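Local coordinates for chitin elicitor-binding protein (Oryza sativa subsp. japonica, PDB 5JCE), which binds chitin oligosaccharides from fungal cell walls and takes part in passing on the signal that triggers defence responses in rice, at residues Y164-S169 / P192-R197; L212-Y217 / C229-Y234. All coordinates share one frame; numbering follows the deposited sequence.

Interactions 1 and 2 follow each other along the chain, with their centres about 11 Å apart. Interaction 1 packs the turn between the two helices of the second LysM repeat against the end of strand 188-194; interaction 2 joins two loops just beyond. Segment 192-197 links them: the disulfide C196 SG–C229 SG (2.1 Å) ties it to segment 229-234, and R197 N lies 2.8 Å from Y234 O, a probable hydrogen bond. P194 O packs on P213 CB at 3.4 Å. Neither contact lines the sugar site: the side chain of Y164 is about 12 Å from a bound N-acetylglucosamine and about 11 Å from that of chitin-binding L183, and interaction 2 lies away from the chitin-binding residues.

Interaction 1 (Y164-S169 / P192-R197); sequences YGVTES and PLPVCR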
ATOM      1  N   TYR A 164     -11.366  10.474   1.040  1.00 46.26           N
ATOM      2  CA  TYR A 164     -10.605   9.568   0.191  1.00 44.96           C
ATOM      3  C   TYR A 164     -11.233   9.313  -1.184  1.00 45.49           C
ATOM      4  O   TYR A 164     -10.713   8.515  -1.971  1.00 50.74           O
ATOM      5  CB  TYR A 164     -10.354   8.248   0.943  1.00 45.96           C
ATOM      6  CG  TYR A 164      -9.408   8.456   2.113  1.00 44.82           C
ATOM      7  CD1 TYR A 164      -8.072   8.759   1.898  1.00 46.68           C
ATOM      8  CD2 TYR A 164      -9.851   8.378   3.418  1.00 42.86           C
ATOM      9  CE1 TYR A 164      -7.212   8.981   2.949  1.00 47.25           C
ATOM     10  CE2 TYR A 164      -9.001   8.612   4.475  1.00 45.21           C
ATOM     11  CZ  TYR A 164      -7.681   8.908   4.234  1.00 44.91           C
ATOM     12  OH  TYR A 164      -6.822   9.128   5.288  1.00 45.81           O
ATOM     13  N   GLY A 165     -12.328  10.005  -1.482  1.00 45.46           N
ATOM     14  CA  GLY A 165     -12.920   9.934  -2.804  1.00 42.58           C
ATOM     15  C   GLY A 165     -13.643   8.621  -3.000  1.00 46.18           C
ATOM     16  O   GLY A 165     -13.723   8.075  -4.109  1.00 48.11           O
ATOM     17  N   VAL A 166     -14.185   8.119  -1.899  1.00 45.87           N
ATOM     18  CA  VAL A 166     -14.924   6.865  -1.905  1.00 52.65           C
ATOM     19  C   VAL A 166     -16.412   7.094  -1.624  1.00 51.92           C
ATOM     20  O   VAL A 166     -16.766   7.971  -0.830  1.00 49.42           O
ATOM     21  CB  VAL A 166     -14.356   5.881  -0.854  1.00 49.19           C
ATOM     22  CG1 VAL A 166     -15.106   4.603  -0.913  1.00 53.63           C
ATOM     23  CG2 VAL A 166     -12.881   5.613  -1.120  1.00 47.23           C
ATOM     24  N   THR A 167     -17.274   6.320  -2.279  1.00 50.45           N
ATOM     25  CA  THR A 167     -18.687   6.288  -1.916  1.00 56.78           C
ATOM     26  C   THR A 167     -18.849   5.788  -0.485  1.00 57.16           C
ATOM     27  O   THR A 167     -18.158   4.870  -0.061  1.00 57.97           O
ATOM     28  CB  THR A 167     -19.506   5.376  -2.852  1.00 57.34           C
ATOM     29  OG1 THR A 167     -19.307   4.003  -2.481  1.00 58.39           O
ATOM     30  CG2 THR A 167     -19.093   5.579  -4.300  1.00 53.51           C
ATOM     31  N   GLU A 168     -19.765   6.395   0.257  1.00 60.25           N
ATOM     32  CA  GLU A 168     -20.067   5.957   1.614  1.00 58.04           C
ATOM     33  C   GLU A 168     -20.661   4.546   1.599  1.00 61.05           C
ATOM     34  O   GLU A 168     -20.502   3.789   2.556  1.00 58.96           O
ATOM     35  CB  GLU A 168     -21.018   6.947   2.272  1.00 62.06           C
ATOM     36  CG  GLU A 168     -21.344   6.680   3.724  1.00 73.16           C
ATOM     37  CD  GLU A 168     -22.254   7.765   4.299  1.00 77.55           C
ATOM     38  OE1 GLU A 168     -22.623   8.681   3.529  1.00 80.19           O
ATOM     39  OE2 GLU A 168     -22.603   7.712   5.504  1.00 78.33           O
ATOM     40  N   SER A 169     -21.332   4.201   0.501  1.00 62.37           N
ATOM     41  CA  SER A 169     -21.805   2.837   0.258  1.00 58.50           C
ATOM     42  C   SER A 169     -20.734   1.782   0.515  1.00 66.90           C
ATOM     43  O   SER A 169     -20.875   0.967   1.435  1.00 66.49           O
ATOM     44  CB  SER A 169     -22.305   2.688  -1.180  1.00 62.83           C
ATOM     45  OG  SER A 169     -22.010   1.387  -1.682  1.00 64.24           O
ATOM     46  N   PRO A 192     -11.109   1.256   0.966  1.00 46.49           N
ATOM     47  CA  PRO A 192     -10.558   0.875  -0.338  1.00 47.50           C
ATOM     48  C   PRO A 192     -10.351   2.075  -1.254  1.00 48.32           C
ATOM     49  O   PRO A 192     -11.293   2.477  -1.940  1.00 45.67           O
ATOM     50  CB  PRO A 192     -11.626  -0.066  -0.922  1.00 44.43           C
ATOM     51  CG  PRO A 192     -12.613  -0.286   0.165  1.00 47.19           C
ATOM     52  CD  PRO A 192     -12.521   0.878   1.088  1.00 48.25           C
ATOM     53  N   LEU A 193      -9.138   2.623  -1.264  1.00 48.73           N
ATOM     54  CA  LEU A 193      -8.812   3.774  -2.103  1.00 44.35           C
ATOM     55  C   LEU A 193      -8.883   3.398  -3.564  1.00 45.36           C
ATOM     56  O   LEU A 193      -8.292   2.403  -3.968  1.00 42.32           O
ATOM     57  CB  LEU A 193      -7.417   4.287  -1.794  1.00 38.20           C
ATOM     58  CG  LEU A 193      -7.167   4.736  -0.367  1.00 46.31           C
ATOM     59  CD1 LEU A 193      -6.014   5.699  -0.326  1.00 44.80           C
ATOM     60  CD2 LEU A 193      -8.412   5.387   0.191  1.00 46.30           C
ATOM     61  N   PRO A 194      -9.621   4.181  -4.360  1.00 44.80           N
ATOM     62  CA  PRO A 194      -9.517   4.039  -5.816  1.00 44.33           C
ATOM     63  C   PRO A 194      -8.086   4.284  -6.302  1.00 41.58           C
ATOM     64  O   PRO A 194      -7.368   5.083  -5.711  1.00 46.93           O
ATOM     65  CB  PRO A 194     -10.492   5.107  -6.358  1.00 42.23           C
ATOM     66  CG  PRO A 194     -10.987   5.868  -5.157  1.00 40.26           C
ATOM     67  CD  PRO A 194     -10.749   5.033  -3.957  1.00 42.13           C
ATOM     68  N   VAL A 195      -7.693   3.599  -7.369  1.00 40.17           N
ATOM     69  CA  VAL A 195      -6.345   3.676  -7.910  1.00 46.95           C
ATOM     70  C   VAL A 195      -6.382   3.775  -9.439  1.00 47.82           C
ATOM     71  O   VAL A 195      -7.394   3.436 -10.051  1.00 48.76           O
ATOM     72  CB  VAL A 195      -5.508   2.435  -7.486  1.00 43.12           C
ATOM     73  CG1 VAL A 195      -5.316   2.412  -5.971  1.00 42.24           C
ATOM     74  CG2 VAL A 195      -6.179   1.148  -7.963  1.00 39.19           C
ATOM     75  N   CYS A 196      -5.281   4.223 -10.048  1.00 45.42           N
ATOM     76  CA  CYS A 196      -5.179   4.297 -11.508  1.00 46.94           C
ATOM     77  C   CYS A 196      -5.278   2.912 -12.135  1.00 47.18           C
ATOM     78  O   CYS A 196      -4.883   1.929 -11.521  1.00 48.73           O
ATOM     79  CB  CYS A 196      -3.864   4.965 -11.926  1.00 44.00           C
ATOM     80  SG  CYS A 196      -3.736   6.731 -11.526  1.00 60.72           S
ATOM     81  N   ARG A 197      -5.823   2.835 -13.345  1.00 53.15           N
ATOM     82  CA  ARG A 197      -5.785   1.603 -14.131  1.00 46.64           C
ATOM     83  C   ARG A 197      -4.414   1.513 -14.727  1.00 47.83           C
ATOM     84  O   ARG A 197      -3.743   2.526 -14.862  1.00 48.49           O
ATOM     85  CB  ARG A 197      -6.815   1.587 -15.264  1.00 51.71           C
ATOM     86  CG  ARG A 197      -8.054   2.393 -15.024  1.00 51.12           C
ATOM     87  CD  ARG A 197      -8.562   3.003 -16.336  1.00 60.38           C
ATOM     88  NE  ARG A 197      -9.197   4.306 -16.120  1.00 66.24           N
ATOM     89  CZ  ARG A 197     -10.369   4.445 -15.513  1.00 65.70           C
ATOM     90  NH1 ARG A 197     -10.999   3.365 -15.047  1.00 61.00           N
ATOM     91  NH2 ARG A 197     -10.896   5.652 -15.357  1.00 68.02           N
TER
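Y164 and L193 make the closer-packed, inner part of this contact. Methyl CD2 of L193 comes obliquely to the root of the tyrosine, 3.5 Å from Y164 CB, with Y164 CG and CD1 only slightly farther off. The leucine side chain starts off to one side of the helix turn; CG set opposite its own carbonyl carbon (chi1 -59°) brings that methyl in. Strand 144-150 adds Y149 against Y164 and L147 against L193.

V166 and P194 form the second apolar pair. V166 CG2 sits 3.6 Å from P194 CD and equally near the carbonyl oxygen P192 O, and so bridges two prolines of the PLP sequence. Toward solvent the contact thins: exposed G165 offers just its carbonyl, with O 3.7 Å from P194 CG, and beyond V166 the chain turns away from the strand. Segment 164-169 is the helix-helix turn of the LysM beta-alpha-alpha-beta fold: G165, at positive phi, ends helix 157-164 in a Schellman motif, and T167 OG1 caps the backbone N of T170 in helix 168-175. An alanine replacing P194 would remove CG and CD, which would probably open a gap beside V166 CG2 and the G165 carbonyl. No hydrogen bond crosses between the segments, so their attachment rests on apolar packing and van der Waals contact with carbonyl oxygens.

Interaction 2 (L212-Y217 / C229-Y234); sequences LPDGTY and CSSTTY
C229 pairs with G215 and T216 through two backbone hydrogen bonds. G215 N donates to C229 O at 2.9 Å, and C229 N gives its hydrogen to T216 O at 3.1 Å in a nearly straight bond (N-H...O 169°). One cysteine thus uses both its amide and its carbonyl to clamp the opposing loop.

The second group of polar contacts comes from D214. With CG trans to the backbone nitrogen (chi1 175°), its carboxylate reaches over the start of the S230-Y234 turn, where OD1 takes a weak bond from S231 OG at 2.9 Å. The same oxygen lies against S231 N, but that separation is modelled too short to be reliable, so the double grip is doubtful in detail. Within its own segment, S230 OG accepts from T232 N in an ST turn.

The partner loop is a type II beta turn, P213 to T216, with G215 in the third position at the positive phi that favours glycine. T216 OG1 binds P213 O at 2.9 Å from above the carbonyl plane, supplementing the weak backbone bond that closes the turn.

Apolar and van der Waals contacts lie on the buried side. C229 CB is 3.9 Å from L212 CB, while C229 SG lies 3.3 Å from L212 O and C229 CB 3.4 Å from P213 O. The sulfur continues into the disulfide with C196, whose backbone also bonds to that of L212. At the exposed end, Y234 OH approaches D214 CB at 4.0 Å, and the tyrosine side chain also touches P194.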
ATOM      1  N   LEU A 212      -1.793   2.618  -7.018  1.00 48.09           N
ATOM      2  CA  LEU A 212      -1.495   3.957  -6.575  1.00 39.60           C
ATOM      3  C   LEU A 212      -2.746   4.812  -6.606  1.00 44.84           C
ATOM      4  O   LEU A 212      -3.316   5.040  -7.673  1.00 48.36           O
ATOM      5  CB  LEU A 212      -0.391   4.561  -7.447  1.00 45.19           C
ATOM      6  CG  LEU A 212       0.974   3.861  -7.365  1.00 49.35           C
ATOM      7  CD1 LEU A 212       1.867   4.301  -8.504  1.00 47.28           C
ATOM      8  CD2 LEU A 212       1.666   4.112  -6.012  1.00 42.75           C
ATOM      9  N   PRO A 213      -3.199   5.273  -5.431  1.00 41.79           N
ATOM     10  CA  PRO A 213      -4.298   6.248  -5.431  1.00 44.24           C
ATOM     11  C   PRO A 213      -3.846   7.600  -5.971  1.00 46.63           C
ATOM     12  O   PRO A 213      -2.696   7.756  -6.411  1.00 48.88           O
ATOM     13  CB  PRO A 213      -4.694   6.344  -3.956  1.00 42.00           C
ATOM     14  CG  PRO A 213      -3.504   5.941  -3.220  1.00 43.61           C
ATOM     15  CD  PRO A 213      -2.779   4.917  -4.073  1.00 38.67           C
ATOM     16  N   ASP A 214      -4.741   8.575  -5.940  1.00 46.01           N
ATOM     17  CA  ASP A 214      -4.460   9.843  -6.576  1.00 47.93           C
ATOM     18  C   ASP A 214      -3.359  10.615  -5.861  1.00 46.55           C
ATOM     19  O   ASP A 214      -3.269  10.605  -4.636  1.00 46.42           O
ATOM     20  CB  ASP A 214      -5.731  10.690  -6.648  1.00 53.16           C
ATOM     21  CG  ASP A 214      -5.463  12.076  -7.196  1.00 53.20           C
ATOM     22  OD1 ASP A 214      -5.255  12.205  -8.428  1.00 54.43           O
ATOM     23  OD2 ASP A 214      -5.404  13.022  -6.377  1.00 53.35           O
ATOM     24  N   GLY A 215      -2.521  11.286  -6.641  1.00 43.28           N
ATOM     25  CA  GLY A 215      -1.503  12.143  -6.078  1.00 41.84           C
ATOM     26  C   GLY A 215      -0.259  11.407  -5.638  1.00 44.88           C
ATOM     27  O   GLY A 215       0.718  12.042  -5.257  1.00 47.83           O
ATOM     28  N   THR A 216      -0.276  10.078  -5.695  1.00 42.67           N
ATOM     29  CA  THR A 216       0.888   9.306  -5.244  1.00 43.88           C
ATOM     30  C   THR A 216       1.711   8.763  -6.403  1.00 41.46           C
ATOM     31  O   THR A 216       1.313   8.855  -7.558  1.00 44.15           O
ATOM     32  CB  THR A 216       0.480   8.138  -4.350  1.00 42.19           C
ATOM     33  OG1 THR A 216      -0.222   7.158  -5.125  1.00 40.96           O
ATOM     34  CG2 THR A 216      -0.410   8.632  -3.216  1.00 44.56           C
ATOM     35  N   TYR A 217       2.874   8.212  -6.097  1.00 39.86           N
ATOM     36  CA  TYR A 217       3.681   7.604  -7.133  1.00 39.61           C
ATOM     37  C   TYR A 217       4.531   6.528  -6.503  1.00 38.68           C
ATOM     38  O   TYR A 217       4.581   6.427  -5.291  1.00 33.96           O
ATOM     39  CB  TYR A 217       4.537   8.637  -7.870  1.00 38.38           C
ATOM     40  CG  TYR A 217       5.578   9.318  -7.025  1.00 41.05           C
ATOM     41  CD1 TYR A 217       6.851   8.768  -6.897  1.00 39.98           C
ATOM     42  CD2 TYR A 217       5.295  10.529  -6.360  1.00 36.96           C
ATOM     43  CE1 TYR A 217       7.814   9.379  -6.120  1.00 39.52           C
ATOM     44  CE2 TYR A 217       6.256  11.156  -5.580  1.00 36.53           C
ATOM     45  CZ  TYR A 217       7.522  10.564  -5.474  1.00 40.98           C
ATOM     46  OH  TYR A 217       8.508  11.134  -4.719  1.00 44.69           O
ATOM     47  N   CYS A 229       0.130   8.349 -10.360  1.00 37.59           N
ATOM     48  CA  CYS A 229      -1.297   8.347 -10.598  1.00 45.61           C
ATOM     49  C   CYS A 229      -1.937   9.704 -10.349  1.00 45.64           C
ATOM     50  O   CYS A 229      -1.747  10.310  -9.298  1.00 43.29           O
ATOM     51  CB  CYS A 229      -1.972   7.327  -9.701  1.00 48.03           C
ATOM     52  SG  CYS A 229      -3.747   7.579  -9.657  1.00 49.73           S
ATOM     53  N   SER A 230      -2.716  10.170 -11.308  1.00 50.58           N
ATOM     54  CA  SER A 230      -3.531  11.362 -11.099  1.00 51.93           C
ATOM     55  C   SER A 230      -4.994  11.035 -11.357  1.00 50.60           C
ATOM     56  O   SER A 230      -5.298  10.241 -12.246  1.00 53.85           O
ATOM     57  CB  SER A 230      -3.064  12.490 -12.009  1.00 47.01           C
ATOM     58  OG  SER A 230      -3.988  13.553 -11.991  1.00 58.34           O
ATOM     59  N   SER A 231      -5.899  11.631 -10.586  1.00 56.54           N
ATOM     60  CA  SER A 231      -7.344  11.447 -10.826  1.00 60.16           C
ATOM     61  C   SER A 231      -7.791  12.090 -12.136  1.00 55.74           C
ATOM     62  O   SER A 231      -8.801  11.693 -12.707  1.00 57.22           O
ATOM     63  CB  SER A 231      -8.175  12.013  -9.676  1.00 56.79           C
ATOM     64  OG  SER A 231      -7.781  13.337  -9.394  1.00 62.21           O
ATOM     65  N   THR A 232      -7.020  13.066 -12.609  1.00 56.18           N
ATOM     66  CA  THR A 232      -7.215  13.671 -13.928  1.00 59.70           C
ATOM     67  C   THR A 232      -7.588  12.673 -15.031  1.00 63.57           C
ATOM     68  O   THR A 232      -8.494  12.928 -15.829  1.00 65.80           O
ATOM     69  CB  THR A 232      -5.951  14.423 -14.368  1.00 61.84           C
ATOM     70  OG1 THR A 232      -5.891  15.685 -13.690  1.00 72.20           O
ATOM     71  CG2 THR A 232      -5.957  14.662 -15.869  1.00 61.10           C
ATOM     72  N   THR A 233      -6.889  11.544 -15.068  1.00 58.18           N
ATOM     73  CA  THR A 233      -7.174  10.487 -16.031  1.00 54.09           C
ATOM     74  C   THR A 233      -7.502   9.157 -15.363  1.00 58.30           C
ATOM     75  O   THR A 233      -8.313   8.395 -15.873  1.00 63.23           O
ATOM     76  CB  THR A 233      -5.981  10.250 -16.988  1.00 59.90           C
ATOM     77  OG1 THR A 233      -4.809   9.865 -16.237  1.00 51.68           O
ATOM     78  CG2 THR A 233      -5.706  11.502 -17.838  1.00 52.30           C
ATOM     79  N   TYR A 234      -6.852   8.899 -14.229  1.00 55.83           N
ATOM     80  CA  TYR A 234      -6.830   7.595 -13.558  1.00 52.18           C
ATOM     81  C   TYR A 234      -6.205   6.508 -14.429  1.00 56.56           C
ATOM     82  O   TYR A 234      -6.525   5.327 -14.299  1.00 54.64           O
ATOM     83  CB  TYR A 234      -8.222   7.177 -13.102  1.00 51.01           C
ATOM     84  CG  TYR A 234      -8.458   7.569 -11.668  1.00 58.61           C
ATOM     85  CD1 TYR A 234      -7.508   7.287 -10.694  1.00 55.35           C
ATOM     86  CD2 TYR A 234      -9.609   8.253 -11.284  1.00 56.29           C
ATOM     87  CE1 TYR A 234      -7.710   7.656  -9.367  1.00 54.33           C
ATOM     88  CE2 TYR A 234      -9.816   8.621  -9.963  1.00 55.03           C
ATOM     89  CZ  TYR A 234      -8.863   8.323  -9.011  1.00 56.72           C
ATOM     90  OH  TYR A 234      -9.052   8.696  -7.699  1.00 62.25           O
TER